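Local coordinates for protein ricin B lectin (Clostridium thermocellum, PDB 3VSF) that probably hydrolyses beta-1,3-galactan from the chain end as an exo-acting family 43 glycoside hydrolase, and carries a ricin-type beta-trefoil module that binds galactose, at residues A[136-147]-A[179-187]. Residues are numbered along the deposited sequence; the frame is centred on the assembly and turned at random.
Sequences HWENGINYGQAR and LPGYMSRDC
Ala146 and Ser184 bring the two backbones within 4.8 Å of each other (CA to CA), where the end of the hairpin loop between strands 131-138 and 147-153 meets the connection that leads into strand 187-191. Family 43 glycoside hydrolases fold as a five-bladed beta-propeller, and the contact illustrates how neighbouring blades of such a fold are joined: the linker lies against the hairpin formed by the two middle strands of the blade it has just left. A single backbone hydrogen bond, from Ser184 N to Ala146 O at 2.8 Å, ties the pair, with the donor well above the carbonyl plane rather than on a lone pair.

Arg185 does most of the remaining work. Its CA sits over the centre of the His136 imidazole, 3.3 Å from the ring centroid, in a CH-pi contact; CB and CG continue past CE1 and NE2. The ring reaches this backbone because His136 CG stands anti to its own N (chi1 177°). In turn, His136 NE2 donates to Glu138 OE1 on the anti side of the carboxylate, and ND1 makes a weak bond to Glu118 of the adjoining strand, which together limit rotation of the imidazole. Glu138 OE1 also faces Arg185 NE at 3.9 Å, so the oxygen that accepts the histidine N-H lies within long salt-bridge range of the arginine. Arg185 NH1 makes a weak hydrogen bond to Asn206 and a long, weak ion pair with Glu205.

The Ala146 methyl lies over one guanidinium face, offset toward its rim, and packs against Met183, CB to CE 3.5 Å. Leu179 CD1 rests against Gly144 O. Extended from CG to NE, the Arg185 chain carries NH2 to the hairpin loop, where it donates to Tyr143 O at 2.7 Å with an N-H...O angle of 150°.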
ATOM      1  N   HIS A 136      11.929   9.563 -14.306  1.00 66.90           N
ATOM      2  CA  HIS A 136      12.149  10.965 -13.977  1.00 67.41           C
ATOM      3  C   HIS A 136      13.637  11.283 -14.061  1.00 73.17           C
ATOM      4  O   HIS A 136      14.459  10.593 -13.458  1.00 74.19           O
ATOM      5  CB  HIS A 136      11.622  11.266 -12.572  1.00 68.06           C
ATOM      6  CG  HIS A 136      11.873  12.670 -12.118  1.00 70.45           C
ATOM      7  ND1 HIS A 136      11.931  13.021 -10.785  1.00 68.85           N
ATOM      8  CD2 HIS A 136      12.075  13.812 -12.815  1.00 72.29           C
ATOM      9  CE1 HIS A 136      12.162  14.318 -10.683  1.00 70.71           C
ATOM     10  NE2 HIS A 136      12.253  14.821 -11.900  1.00 71.97           N
ATOM     11  N   TRP A 137      13.982  12.327 -14.810  1.00 72.00           N
ATOM     12  CA  TRP A 137      15.384  12.673 -15.030  1.00 69.33           C
ATOM     13  C   TRP A 137      15.756  14.015 -14.404  1.00 69.35           C
ATOM     14  O   TRP A 137      14.989  14.975 -14.465  1.00 69.15           O
ATOM     15  CB  TRP A 137      15.698  12.690 -16.529  1.00 72.43           C
ATOM     16  CG  TRP A 137      17.162  12.801 -16.837  1.00 74.39           C
ATOM     17  CD1 TRP A 137      18.039  11.773 -17.029  1.00 74.88           C
ATOM     18  CD2 TRP A 137      17.920  14.006 -16.993  1.00 71.25           C
ATOM     19  NE1 TRP A 137      19.294  12.263 -17.292  1.00 73.15           N
ATOM     20  CE2 TRP A 137      19.248  13.631 -17.276  1.00 72.82           C
ATOM     21  CE3 TRP A 137      17.605  15.366 -16.918  1.00 73.63           C
ATOM     22  CZ2 TRP A 137      20.259  14.567 -17.485  1.00 74.06           C
ATOM     23  CZ3 TRP A 137      18.611  16.294 -17.126  1.00 75.42           C
ATOM     24  CH2 TRP A 137      19.921  15.889 -17.407  1.00 74.59           C
ATOM     25  N   GLU A 138      16.942  14.069 -13.804  1.00 69.82           N
ATOM     26  CA  GLU A 138      17.459  15.299 -13.214  1.00 73.67           C
ATOM     27  C   GLU A 138      18.959  15.443 -13.468  1.00 74.31           C
ATOM     28  O   GLU A 138      19.626  14.483 -13.850  1.00 73.58           O
ATOM     29  CB  GLU A 138      17.165  15.352 -11.713  1.00 74.72           C
ATOM     30  CG  GLU A 138      15.694  15.541 -11.373  1.00 73.10           C
ATOM     31  CD  GLU A 138      15.149  16.879 -11.839  1.00 75.07           C
ATOM     32  OE1 GLU A 138      13.918  17.079 -11.766  1.00 74.59           O
ATOM     33  OE2 GLU A 138      15.950  17.735 -12.273  1.00 77.14           O
ATOM     34  N   ASN A 139      19.482  16.645 -13.248  1.00 72.30           N
ATOM     35  CA  ASN A 139      20.883  16.944 -13.541  1.00 75.42           C
ATOM     36  C   ASN A 139      21.892  16.147 -12.720  1.00 77.35           C
ATOM     37  O   ASN A 139      22.933  15.742 -13.231  1.00 78.18           O
ATOM     38  CB  ASN A 139      21.159  18.440 -13.371  1.00 75.72           C
ATOM     39  CG  ASN A 139      20.614  19.267 -14.514  1.00 79.20           C
ATOM     40  OD1 ASN A 139      20.461  18.775 -15.632  1.00 81.92           O
ATOM     41  ND2 ASN A 139      20.321  20.533 -14.242  1.00 76.88           N
ATOM     42  N   GLY A 140      21.581  15.931 -11.448  1.00 78.71           N
ATOM     43  CA  GLY A 140      22.540  15.349 -10.527  1.00 78.97           C
ATOM     44  C   GLY A 140      23.244  16.470  -9.792  1.00 78.34           C
ATOM     45  O   GLY A 140      24.017  16.241  -8.862  1.00 78.44           O
ATOM     46  N   ILE A 141      22.969  17.694 -10.228  1.00 74.68           N
ATOM     47  CA  ILE A 141      23.492  18.891  -9.586  1.00 76.70           C
ATOM     48  C   ILE A 141      22.347  19.638  -8.915  1.00 75.20           C
ATOM     49  O   ILE A 141      22.528  20.281  -7.880  1.00 73.68           O
ATOM     50  CB  ILE A 141      24.174  19.822 -10.607  1.00 79.92           C
ATOM     51  CG1 ILE A 141      25.386  19.129 -11.235  1.00 80.93           C
ATOM     52  CG2 ILE A 141      24.591  21.127  -9.947  1.00 75.29           C
ATOM     53  CD1 ILE A 141      26.472  18.775 -10.239  1.00 83.37           C
ATOM     54  N   ASN A 142      21.165  19.541  -9.512  1.00 74.34           N
ATOM     55  CA  ASN A 142      19.974  20.189  -8.976  1.00 74.42           C
ATOM     56  C   ASN A 142      18.698  19.540  -9.503  1.00 73.88           C
ATOM     57  O   ASN A 142      18.743  18.471 -10.112  1.00 75.78           O
ATOM     58  CB  ASN A 142      19.983  21.682  -9.309  1.00 74.97           C
ATOM     59  CG  ASN A 142      19.917  21.948 -10.799  1.00 79.37           C
ATOM     60  OD1 ASN A 142      20.046  21.032 -11.611  1.00 80.18           O
ATOM     61  ND2 ASN A 142      19.723  23.209 -11.167  1.00 79.37           N
ATOM     62  N   TYR A 143      17.566  20.191  -9.267  1.00 73.38           N
ATOM     63  CA  TYR A 143      16.276  19.680  -9.715  1.00 74.36           C
ATOM     64  C   TYR A 143      15.553  20.675 -10.616  1.00 76.04           C
ATOM     65  O   TYR A 143      14.324  20.711 -10.654  1.00 74.77           O
ATOM     66  CB  TYR A 143      15.396  19.317  -8.516  1.00 75.46           C
ATOM     67  CG  TYR A 143      15.609  17.911  -7.999  1.00 77.01           C
ATOM     68  CD1 TYR A 143      14.670  16.915  -8.238  1.00 76.49           C
ATOM     69  CD2 TYR A 143      16.748  17.578  -7.278  1.00 77.64           C
ATOM     70  CE1 TYR A 143      14.858  15.628  -7.771  1.00 75.87           C
ATOM     71  CE2 TYR A 143      16.945  16.293  -6.807  1.00 79.32           C
ATOM     72  CZ  TYR A 143      15.997  15.322  -7.056  1.00 78.10           C
ATOM     73  OH  TYR A 143      16.186  14.041  -6.590  1.00 78.09           O
ATOM     74  N   GLY A 144      16.322  21.478 -11.343  1.00 75.70           N
ATOM     75  CA  GLY A 144      15.754  22.464 -12.243  1.00 73.42           C
ATOM     76  C   GLY A 144      15.226  21.846 -13.523  1.00 74.44           C
ATOM     77  O   GLY A 144      14.285  22.359 -14.130  1.00 74.46           O
ATOM     78  N   GLN A 145      15.835  20.738 -13.933  1.00 72.21           N
ATOM     79  CA  GLN A 145      15.430  20.047 -15.151  1.00 70.49           C
ATOM     80  C   GLN A 145      14.373  18.990 -14.855  1.00 79.51           C
ATOM     81  O   GLN A 145      14.653  17.791 -14.888  1.00 80.84           O
ATOM     82  CB  GLN A 145      16.640  19.398 -15.825  1.00 73.13           C
ATOM     83  CG  GLN A 145      17.786  20.356 -16.109  1.00 75.83           C
ATOM     84  CD  GLN A 145      17.427  21.418 -17.129  1.00 77.48           C
ATOM     85  OE1 GLN A 145      16.584  21.200 -18.000  1.00 74.13           O
ATOM     86  NE2 GLN A 145      18.065  22.578 -17.025  1.00 77.61           N
ATOM     87  N   ALA A 146      13.157  19.437 -14.559  1.00 78.62           N
ATOM     88  CA  ALA A 146      12.056  18.522 -14.291  1.00 70.78           C
ATOM     89  C   ALA A 146      11.542  17.930 -15.596  1.00 70.20           C
ATOM     90  O   ALA A 146      10.571  18.421 -16.171  1.00 72.52           O
ATOM     91  CB  ALA A 146      10.939  19.238 -13.557  1.00 73.39           C
ATOM     92  N   ARG A 147      12.198  16.874 -16.061  1.00 67.95           N
ATOM     93  CA  ARG A 147      11.858  16.274 -17.344  1.00 70.83           C
ATOM     94  C   ARG A 147      11.653  14.767 -17.232  1.00 69.75           C
ATOM     95  O   ARG A 147      12.159  14.125 -16.312  1.00 69.16           O
ATOM     96  CB  ARG A 147      12.946  16.576 -18.376  1.00 74.72           C
ATOM     97  CG  ARG A 147      14.316  16.036 -17.999  1.00 73.87           C
ATOM     98  CD  ARG A 147      15.339  16.253 -19.103  1.00 73.77           C
ATOM     99  NE  ARG A 147      15.688  17.658 -19.282  1.00 75.09           N
ATOM    100  CZ  ARG A 147      16.799  18.078 -19.881  1.00 76.16           C
ATOM    101  NH1 ARG A 147      17.674  17.198 -20.350  1.00 72.14           N
ATOM    102  NH2 ARG A 147      17.040  19.375 -20.005  1.00 73.57           N
ATOM    103  N   LEU A 179      11.370  27.594 -17.699  1.00 78.98           N
ATOM    104  CA  LEU A 179      11.797  26.746 -18.808  1.00 77.89           C
ATOM    105  C   LEU A 179      10.640  26.354 -19.723  1.00 79.30           C
ATOM    106  O   LEU A 179       9.481  26.365 -19.308  1.00 80.51           O
ATOM    107  CB  LEU A 179      12.505  25.494 -18.283  1.00 75.41           C
ATOM    108  CG  LEU A 179      13.810  25.725 -17.516  1.00 77.68           C
ATOM    109  CD1 LEU A 179      14.384  24.406 -17.021  1.00 76.32           C
ATOM    110  CD2 LEU A 179      14.823  26.464 -18.381  1.00 75.55           C
ATOM    111  N   PRO A 180      10.956  26.012 -20.982  1.00 80.95           N
ATOM    112  CA  PRO A 180       9.948  25.555 -21.942  1.00 81.30           C
ATOM    113  C   PRO A 180       9.530  24.117 -21.662  1.00 76.99           C
ATOM    114  O   PRO A 180      10.384  23.268 -21.402  1.00 76.59           O
ATOM    115  CB  PRO A 180      10.685  25.638 -23.280  1.00 78.51           C
ATOM    116  CG  PRO A 180      12.114  25.433 -22.923  1.00 77.76           C
ATOM    117  CD  PRO A 180      12.296  26.100 -21.588  1.00 80.37           C
ATOM    118  N   GLY A 181       8.229  23.851 -21.715  1.00 78.25           N
ATOM    119  CA  GLY A 181       7.712  22.521 -21.454  1.00 79.41           C
ATOM    120  C   GLY A 181       7.277  22.339 -20.013  1.00 77.00           C
ATOM    121  O   GLY A 181       7.890  22.880 -19.092  1.00 77.02           O
ATOM    122  N   TYR A 182       6.208  21.572 -19.820  1.00 77.84           N
ATOM    123  CA  TYR A 182       5.689  21.289 -18.488  1.00 71.70           C
ATOM    124  C   TYR A 182       6.721  20.562 -17.634  1.00 71.80           C
ATOM    125  O   TYR A 182       7.419  19.669 -18.116  1.00 72.93           O
ATOM    126  CB  TYR A 182       4.422  20.439 -18.589  1.00 69.04           C
ATOM    127  CG  TYR A 182       3.235  21.159 -19.182  1.00 68.24           C
ATOM    128  CD1 TYR A 182       2.937  22.465 -18.821  1.00 69.78           C
ATOM    129  CD2 TYR A 182       2.411  20.533 -20.107  1.00 69.76           C
ATOM    130  CE1 TYR A 182       1.850  23.127 -19.360  1.00 71.48           C
ATOM    131  CE2 TYR A 182       1.322  21.184 -20.653  1.00 71.61           C
ATOM    132  CZ  TYR A 182       1.047  22.482 -20.276  1.00 72.72           C
ATOM    133  OH  TYR A 182      -0.036  23.135 -20.818  1.00 73.17           O
ATOM    134  N   MET A 183       6.815  20.945 -16.364  1.00 69.64           N
ATOM    135  CA  MET A 183       7.684  20.247 -15.426  1.00 69.83           C
ATOM    136  C   MET A 183       7.178  18.822 -15.229  1.00 67.77           C
ATOM    137  O   MET A 183       5.977  18.566 -15.307  1.00 66.21           O
ATOM    138  CB  MET A 183       7.741  20.979 -14.084  1.00 71.07           C
ATOM    139  CG  MET A 183       8.265  22.404 -14.172  1.00 71.55           C
ATOM    140  SD  MET A 183       8.551  23.162 -12.561  1.00 75.88           S
ATOM    141  CE  MET A 183       9.898  22.156 -11.945  1.00 69.82           C
ATOM    142  N   SER A 184       8.098  17.897 -14.980  1.00 65.99           N
ATOM    143  CA  SER A 184       7.738  16.493 -14.816  1.00 66.53           C
ATOM    144  C   SER A 184       8.667  15.792 -13.833  1.00 70.18           C
ATOM    145  O   SER A 184       9.776  15.394 -14.192  1.00 68.19           O
ATOM    146  CB  SER A 184       7.765  15.775 -16.167  1.00 64.24           C
ATOM    147  OG  SER A 184       7.525  14.388 -16.015  1.00 61.08           O
ATOM    148  N   ARG A 185       8.210  15.645 -12.594  1.00 70.89           N
ATOM    149  CA  ARG A 185       8.994  14.963 -11.568  1.00 70.96           C
ATOM    150  C   ARG A 185       8.448  13.566 -11.282  1.00 69.37           C
ATOM    151  O   ARG A 185       8.533  12.678 -12.131  1.00 68.47           O
ATOM    152  CB  ARG A 185       9.059  15.800 -10.288  1.00 71.44           C
ATOM    153  CG  ARG A 185       9.829  17.102 -10.451  1.00 72.30           C
ATOM    154  CD  ARG A 185      10.350  17.612  -9.117  1.00 76.47           C
ATOM    155  NE  ARG A 185      11.314  18.696  -9.286  1.00 72.04           N
ATOM    156  CZ  ARG A 185      11.029  19.984  -9.132  1.00 72.81           C
ATOM    157  NH1 ARG A 185       9.800  20.359  -8.800  1.00 74.50           N
ATOM    158  NH2 ARG A 185      11.972  20.900  -9.307  1.00 71.17           N
ATOM    159  N   ASP A 186       7.898  13.369 -10.086  1.00 70.36           N
ATOM    160  CA  ASP A 186       7.313  12.082  -9.723  1.00 67.03           C
ATOM    161  C   ASP A 186       6.309  11.646 -10.781  1.00 64.46           C
ATOM    162  O   ASP A 186       5.399  12.397 -11.129  1.00 65.58           O
ATOM    163  CB  ASP A 186       6.648  12.155  -8.347  1.00 71.31           C
ATOM    164  CG  ASP A 186       7.654  12.261  -7.218  1.00 74.01           C
ATOM    165  OD1 ASP A 186       8.781  12.741  -7.467  1.00 72.97           O
ATOM    166  OD2 ASP A 186       7.319  11.865  -6.081  1.00 69.26           O
ATOM    167  N   CYS A 187       6.476  10.430 -11.292  1.00 63.00           N
ATOM    168  CA  CYS A 187       5.681   9.971 -12.424  1.00 65.10           C
ATOM    169  C   CYS A 187       5.199   8.531 -12.276  1.00 68.36           C
ATOM    170  O   CYS A 187       5.527   7.847 -11.306  1.00 69.62           O
ATOM    171  CB  CYS A 187       6.490  10.098 -13.713  1.00 64.55           C
ATOM    172  SG  CYS A 187       7.969   9.062 -13.742  1.00 67.29           S
TER